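Local coordinates for nucleotidyltransferase-like protein (Exiguobacterium sibiricum, PDB 3C18) that is of unproven function but probably belongs to the nucleotidyltransferases, which transfer nucleotidyl groups, at residues Y13-V25 / W90-L104. Residues are numbered along the deposited sequence; the frame is centred on the assembly and turned at random.
Sequences YAAYPETQGIIAV and WVSEGTIIFERNDYL
Strands 19-25 and 95-99 run antiparallel, 4.4 Å apart at the axes, with A24 and T95 exchanging both backbone hydrogen bonds and I22 N bonding to F98 O. A classic beta bulge interrupts the pairing where I97 and F98 both face I22: I22 O accepts I97 N at 2.7 Å and, weakly, F98 N. Beyond the strand, the extended side chain of R100 carries its guanidinium into the turn between helix 2-15 and strand 19-26. There R100 NH1 donates a hydrogen bond to T19 O at 2.7 Å, in the guanidinium plane and on a lone pair of the carbonyl, while weak bonds run from NH1 to Y16 O and from NH2 to A14 O. F98 CZ lies over one guanidinium face, 3.6 Å above the R100 plane, and P17 O over the opposite face. With an alanine here, the carbonyls of A14, Y16 and T19 would probably lose the guanidinium they share, leaving the end of helix 2-15 and the turn after it less firmly tied to strand 95-99. In the mixed sheet of the nucleotidyltransferase-like domain, 95-99 is an outermost strand of this chain, and 19-25 pairs on its other side with strand 40-46. F98, its CG anti to the backbone N (chi1 169°), turns one ring face to A14 of helix 2-15, whose CB sits over the ring centre, 3.7 Å from the centroid. I23 CG1 packs against L104 CD1 at 3.7 Å, and I23 CD1 reaches G94 O at 3.5 Å. Q20 CB lies over one face of the Y103 ring, a CH-pi contact 4.1 Å from the centroid.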
loop_
_atom_site.group_PDB
_atom_site.type_symbol
_atom_site.label_atom_id
_atom_site.label_comp_id
_atom_site.label_asym_id
_atom_site.label_seq_id
_atom_site.Cartn_x
_atom_site.Cartn_y
_atom_site.Cartn_z
ATOM N N TYR A 13 -30.305 -0.350 -11.894
ATOM C CA TYR A 13 -29.581 -0.390 -10.612
ATOM C C TYR A 13 -30.479 0.047 -9.484
ATOM O O TYR A 13 -30.517 -0.582 -8.412
ATOM C CB TYR A 13 -28.292 0.441 -10.650
ATOM C CG TYR A 13 -27.215 -0.195 -11.520
ATOM C CD1 TYR A 13 -26.343 -1.133 -11.012
ATOM C CD2 TYR A 13 -27.103 0.127 -12.875
ATOM C CE1 TYR A 13 -25.351 -1.723 -11.833
ATOM C CE2 TYR A 13 -26.128 -0.449 -13.691
ATOM C CZ TYR A 13 -25.258 -1.379 -13.165
ATOM O OH TYR A 13 -24.313 -1.991 -13.989
ATOM N N ALA A 14 -31.220 1.115 -9.730
ATOM C CA ALA A 14 -32.157 1.621 -8.748
ATOM C C ALA A 14 -33.202 0.570 -8.465
ATOM O O ALA A 14 -33.745 0.499 -7.373
ATOM C CB ALA A 14 -32.820 2.920 -9.224
ATOM N N ALA A 15 -33.442 -0.282 -9.445
ATOM C CA ALA A 15 -34.498 -1.323 -9.335
ATOM C C ALA A 15 -34.040 -2.485 -8.459
ATOM O O ALA A 15 -34.839 -3.136 -7.786
ATOM C CB ALA A 15 -34.909 -1.847 -10.720
ATOM N N TYR A 16 -32.752 -2.771 -8.501
ATOM C CA TYR A 16 -32.179 -3.869 -7.698
ATOM C C TYR A 16 -32.267 -3.429 -6.248
ATOM O O TYR A 16 -31.760 -2.363 -5.867
ATOM C CB TYR A 16 -30.749 -4.162 -8.087
ATOM C CG TYR A 16 -30.117 -5.322 -7.352
ATOM C CD1 TYR A 16 -30.622 -6.599 -7.449
ATOM C CD2 TYR A 16 -28.983 -5.139 -6.608
ATOM C CE1 TYR A 16 -29.998 -7.667 -6.806
ATOM C CE2 TYR A 16 -28.358 -6.186 -5.966
ATOM C CZ TYR A 16 -28.864 -7.441 -6.068
ATOM O OH TYR A 16 -28.228 -8.466 -5.399
ATOM N N PRO A 17 -32.949 -4.230 -5.436
ATOM C CA PRO A 17 -33.256 -3.856 -4.065
ATOM C C PRO A 17 -32.071 -3.575 -3.171
ATOM O O PRO A 17 -32.249 -2.916 -2.168
ATOM C CB PRO A 17 -34.006 -5.084 -3.543
ATOM C CG PRO A 17 -34.608 -5.679 -4.724
ATOM C CD PRO A 17 -33.621 -5.482 -5.827
ATOM N N GLU A 18 -30.894 -4.078 -3.537
ATOM C CA GLU A 18 -29.689 -4.018 -2.678
ATOM C C GLU A 18 -28.955 -2.730 -2.844
ATOM O O GLU A 18 -28.044 -2.394 -2.082
ATOM C CB GLU A 18 -28.729 -5.173 -2.953
ATOM C CG GLU A 18 -29.349 -6.536 -2.786
ATOM C CD GLU A 18 -29.770 -6.830 -1.361
ATOM O OE1 GLU A 18 -29.673 -5.939 -0.472
ATOM O OE2 GLU A 18 -30.207 -7.975 -1.129
ATOM N N THR A 19 -29.385 -1.999 -3.853
ATOM C CA THR A 19 -28.786 -0.710 -4.175
ATOM C C THR A 19 -29.187 0.315 -3.121
ATOM O O THR A 19 -30.359 0.484 -2.858
ATOM C CB THR A 19 -29.231 -0.244 -5.549
ATOM O OG1 THR A 19 -28.824 -1.217 -6.525
ATOM C CG2 THR A 19 -28.627 1.102 -5.870
ATOM N N GLN A 20 -28.191 0.976 -2.515
ATOM C CA GLN A 20 -28.439 1.937 -1.413
ATOM C C GLN A 20 -28.375 3.374 -1.902
ATOM O O GLN A 20 -28.972 4.281 -1.331
ATOM C CB GLN A 20 -27.428 1.745 -0.272
ATOM C CG GLN A 20 -27.349 0.326 0.226
ATOM C CD GLN A 20 -28.681 -0.152 0.745
ATOM O OE1 GLN A 20 -29.250 0.463 1.622
ATOM N NE2 GLN A 20 -29.187 -1.252 0.205
ATOM N N GLY A 21 -27.642 3.585 -2.974
ATOM C CA GLY A 21 -27.487 4.937 -3.499
ATOM C C GLY A 21 -26.802 5.023 -4.830
ATOM O O GLY A 21 -26.062 4.131 -5.239
ATOM N N ILE A 22 -27.131 6.091 -5.529
ATOM C CA ILE A 22 -26.527 6.414 -6.802
ATOM C C ILE A 22 -26.239 7.890 -6.860
ATOM O O ILE A 22 -27.099 8.728 -6.628
ATOM C CB ILE A 22 -27.401 6.003 -8.003
ATOM C CG1 ILE A 22 -27.824 4.530 -7.899
ATOM C CG2 ILE A 22 -26.674 6.257 -9.310
ATOM C CD1 ILE A 22 -28.807 4.162 -8.972
ATOM N N ILE A 23 -24.979 8.174 -7.114
ATOM C CA ILE A 23 -24.446 9.522 -7.170
ATOM C C ILE A 23 -23.914 9.796 -8.555
ATOM O O ILE A 23 -23.308 8.936 -9.172
ATOM C CB ILE A 23 -23.270 9.673 -6.153
ATOM C CG1 ILE A 23 -23.804 10.066 -4.778
ATOM C CG2 ILE A 23 -22.260 10.690 -6.628
ATOM C CD1 ILE A 23 -24.033 11.547 -4.595
ATOM N N ALA A 24 -24.142 11.015 -9.032
ATOM C CA ALA A 24 -23.616 11.454 -10.313
ATOM C C ALA A 24 -22.658 12.652 -10.152
ATOM O O ALA A 24 -22.928 13.601 -9.427
ATOM C CB ALA A 24 -24.756 11.753 -11.284
ATOM N N VAL A 25 -21.526 12.549 -10.832
ATOM C CA VAL A 25 -20.493 13.564 -10.828
ATOM C C VAL A 25 -20.115 13.917 -12.253
ATOM O O VAL A 25 -19.723 13.069 -13.042
ATOM C CB VAL A 25 -19.217 13.027 -10.161
ATOM C CG1 VAL A 25 -18.175 14.140 -9.964
ATOM C CG2 VAL A 25 -19.564 12.337 -8.851
ATOM N N TRP A 90 -16.611 12.417 -4.402
ATOM C CA TRP A 90 -17.779 11.969 -5.119
ATOM C C TRP A 90 -19.021 12.075 -4.247
ATOM O O TRP A 90 -20.071 12.536 -4.690
ATOM C CB TRP A 90 -17.660 10.511 -5.580
ATOM C CG TRP A 90 -16.674 10.285 -6.659
ATOM C CD1 TRP A 90 -16.191 11.215 -7.523
ATOM C CD2 TRP A 90 -16.090 9.039 -7.039
ATOM N NE1 TRP A 90 -15.324 10.647 -8.392
ATOM C CE2 TRP A 90 -15.232 9.305 -8.117
ATOM C CE3 TRP A 90 -16.200 7.732 -6.566
ATOM C CZ2 TRP A 90 -14.480 8.302 -8.745
ATOM C CZ3 TRP A 90 -15.435 6.738 -7.179
ATOM C CH2 TRP A 90 -14.606 7.028 -8.267
ATOM N N VAL A 91 -18.907 11.578 -3.028
ATOM C CA VAL A 91 -20.072 11.495 -2.152
ATOM C C VAL A 91 -20.444 12.889 -1.723
ATOM O O VAL A 91 -21.611 13.199 -1.596
ATOM C CB VAL A 91 -19.836 10.652 -0.896
ATOM C CG1 VAL A 91 -21.017 10.797 0.059
ATOM C CG2 VAL A 91 -19.581 9.156 -1.268
ATOM N N SER A 92 -19.448 13.748 -1.554
ATOM C CA SER A 92 -19.730 15.059 -0.981
ATOM C C SER A 92 -20.207 16.081 -2.009
ATOM O O SER A 92 -21.153 16.827 -1.746
ATOM C CB SER A 92 -18.525 15.590 -0.204
ATOM O OG SER A 92 -17.668 16.330 -1.051
ATOM N N GLU A 93 -19.579 16.103 -3.177
ATOM C CA GLU A 93 -19.951 17.072 -4.201
ATOM C C GLU A 93 -20.958 16.480 -5.180
ATOM O O GLU A 93 -21.593 17.186 -5.953
ATOM C CB GLU A 93 -18.721 17.552 -4.969
ATOM C CG GLU A 93 -17.644 18.177 -4.079
ATOM C CD GLU A 93 -18.169 19.326 -3.235
ATOM O OE1 GLU A 93 -18.679 20.306 -3.806
ATOM O OE2 GLU A 93 -18.058 19.252 -1.995
ATOM N N GLY A 94 -21.099 15.165 -5.129
ATOM C CA GLY A 94 -21.939 14.450 -6.098
ATOM C C GLY A 94 -23.403 14.719 -5.934
ATOM O O GLY A 94 -23.867 15.011 -4.839
ATOM N N THR A 95 -24.126 14.588 -7.039
ATOM C CA THR A 95 -25.590 14.717 -7.050
ATOM C C THR A 95 -26.277 13.398 -6.818
ATOM O O THR A 95 -26.005 12.425 -7.505
ATOM C CB THR A 95 -26.081 15.243 -8.393
ATOM O OG1 THR A 95 -25.450 16.499 -8.669
ATOM C CG2 THR A 95 -27.598 15.381 -8.406
ATOM N N ILE A 96 -27.174 13.375 -5.845
ATOM C CA ILE A 96 -27.908 12.147 -5.469
ATOM C C ILE A 96 -29.000 11.866 -6.486
ATOM O O ILE A 96 -29.953 12.623 -6.619
ATOM C CB ILE A 96 -28.554 12.243 -4.078
ATOM C CG1 ILE A 96 -27.478 12.335 -2.996
ATOM C CG2 ILE A 96 -29.462 11.068 -3.805
ATOM C CD1 ILE A 96 -28.033 12.790 -1.701
ATOM N N ILE A 97 -28.834 10.763 -7.206
ATOM C CA ILE A 97 -29.756 10.357 -8.268
ATOM C C ILE A 97 -30.814 9.464 -7.678
ATOM O O ILE A 97 -31.965 9.475 -8.097
ATOM C CB ILE A 97 -29.022 9.576 -9.403
ATOM C CG1 ILE A 97 -28.122 10.512 -10.201
ATOM C CG2 ILE A 97 -29.989 8.930 -10.341
ATOM C CD1 ILE A 97 -28.822 11.703 -10.748
ATOM N N PHE A 98 -30.416 8.704 -6.674
ATOM C CA PHE A 98 -31.299 7.713 -6.075
ATOM C C PHE A 98 -30.739 7.214 -4.783
ATOM O O PHE A 98 -29.533 7.073 -4.643
ATOM C CB PHE A 98 -31.463 6.524 -7.032
ATOM C CG PHE A 98 -32.126 5.334 -6.411
ATOM C CD1 PHE A 98 -33.504 5.230 -6.382
ATOM C CD2 PHE A 98 -31.372 4.326 -5.837
ATOM C CE1 PHE A 98 -34.112 4.138 -5.793
ATOM C CE2 PHE A 98 -31.972 3.248 -5.241
ATOM C CZ PHE A 98 -33.335 3.146 -5.215
ATOM N N GLU A 99 -31.627 6.939 -3.840
ATOM C CA GLU A 99 -31.195 6.325 -2.587
ATOM C C GLU A 99 -32.306 5.637 -1.846
ATOM O O GLU A 99 -33.475 5.922 -2.027
ATOM C CB GLU A 99 -30.512 7.347 -1.674
ATOM C CG GLU A 99 -31.404 8.507 -1.284
ATOM C CD GLU A 99 -30.809 9.373 -0.188
ATOM O OE1 GLU A 99 -30.079 8.846 0.675
ATOM O OE2 GLU A 99 -31.081 10.586 -0.183
ATOM N N ARG A 100 -31.896 4.675 -1.041
ATOM C CA ARG A 100 -32.788 3.996 -0.135
ATOM C C ARG A 100 -32.349 4.272 1.281
ATOM O O ARG A 100 -31.166 4.304 1.575
ATOM C CB ARG A 100 -32.776 2.487 -0.361
ATOM C CG ARG A 100 -33.520 2.017 -1.597
ATOM C CD ARG A 100 -33.540 0.490 -1.647
ATOM N NE ARG A 100 -34.378 0.003 -2.732
ATOM C CZ ARG A 100 -33.926 -0.326 -3.934
ATOM N NH1 ARG A 100 -32.639 -0.231 -4.207
ATOM N NH2 ARG A 100 -34.763 -0.760 -4.868
ATOM N N ASN A 101 -33.332 4.484 2.145
ATOM C CA ASN A 101 -33.081 4.618 3.581
ATOM C C ASN A 101 -32.202 5.823 3.901
ATOM O O ASN A 101 -31.426 5.813 4.854
ATOM C CB ASN A 101 -32.434 3.335 4.117
ATOM C CG ASN A 101 -33.324 2.113 3.932
ATOM O OD1 ASN A 101 -34.551 2.196 4.076
ATOM N ND2 ASN A 101 -32.709 0.969 3.606
ATOM N N ASP A 102 -32.331 6.843 3.065
ATOM C CA ASP A 102 -31.622 8.106 3.250
ATOM C C ASP A 102 -30.117 7.861 3.363
ATOM O O ASP A 102 -29.369 8.654 3.917
ATOM C CB ASP A 102 -32.124 8.802 4.505
ATOM C CG ASP A 102 -33.531 9.358 4.339
ATOM O OD1 ASP A 102 -33.867 9.818 3.217
ATOM O OD2 ASP A 102 -34.299 9.343 5.336
ATOM N N TYR A 103 -29.693 6.735 2.820
ATOM C CA TYR A 103 -28.291 6.340 2.902
ATOM C C TYR A 103 -27.306 7.451 2.485
ATOM O O TYR A 103 -26.333 7.754 3.194
ATOM C CB TYR A 103 -28.048 5.052 2.122
ATOM C CG TYR A 103 -26.579 4.764 1.959
ATOM C CD1 TYR A 103 -25.858 4.166 2.985
ATOM C CD2 TYR A 103 -25.904 5.116 0.794
ATOM C CE1 TYR A 103 -24.520 3.922 2.863
ATOM C CE2 TYR A 103 -24.567 4.889 0.664
ATOM C CZ TYR A 103 -23.867 4.281 1.707
ATOM O OH TYR A 103 -22.509 4.023 1.599
ATOM N N LEU A 104 -27.569 8.074 1.352
ATOM C CA LEU A 104 -26.632 9.069 0.803
ATOM C C LEU A 104 -26.806 10.424 1.469
ATOM O O LEU A 104 -25.853 11.167 1.610
ATOM C CB LEU A 104 -26.742 9.214 -0.706
ATOM C CG LEU A 104 -26.115 8.084 -1.496
ATOM C CD1 LEU A 104 -26.445 8.238 -2.980
ATOM C CD2 LEU A 104 -24.595 8.048 -1.266
#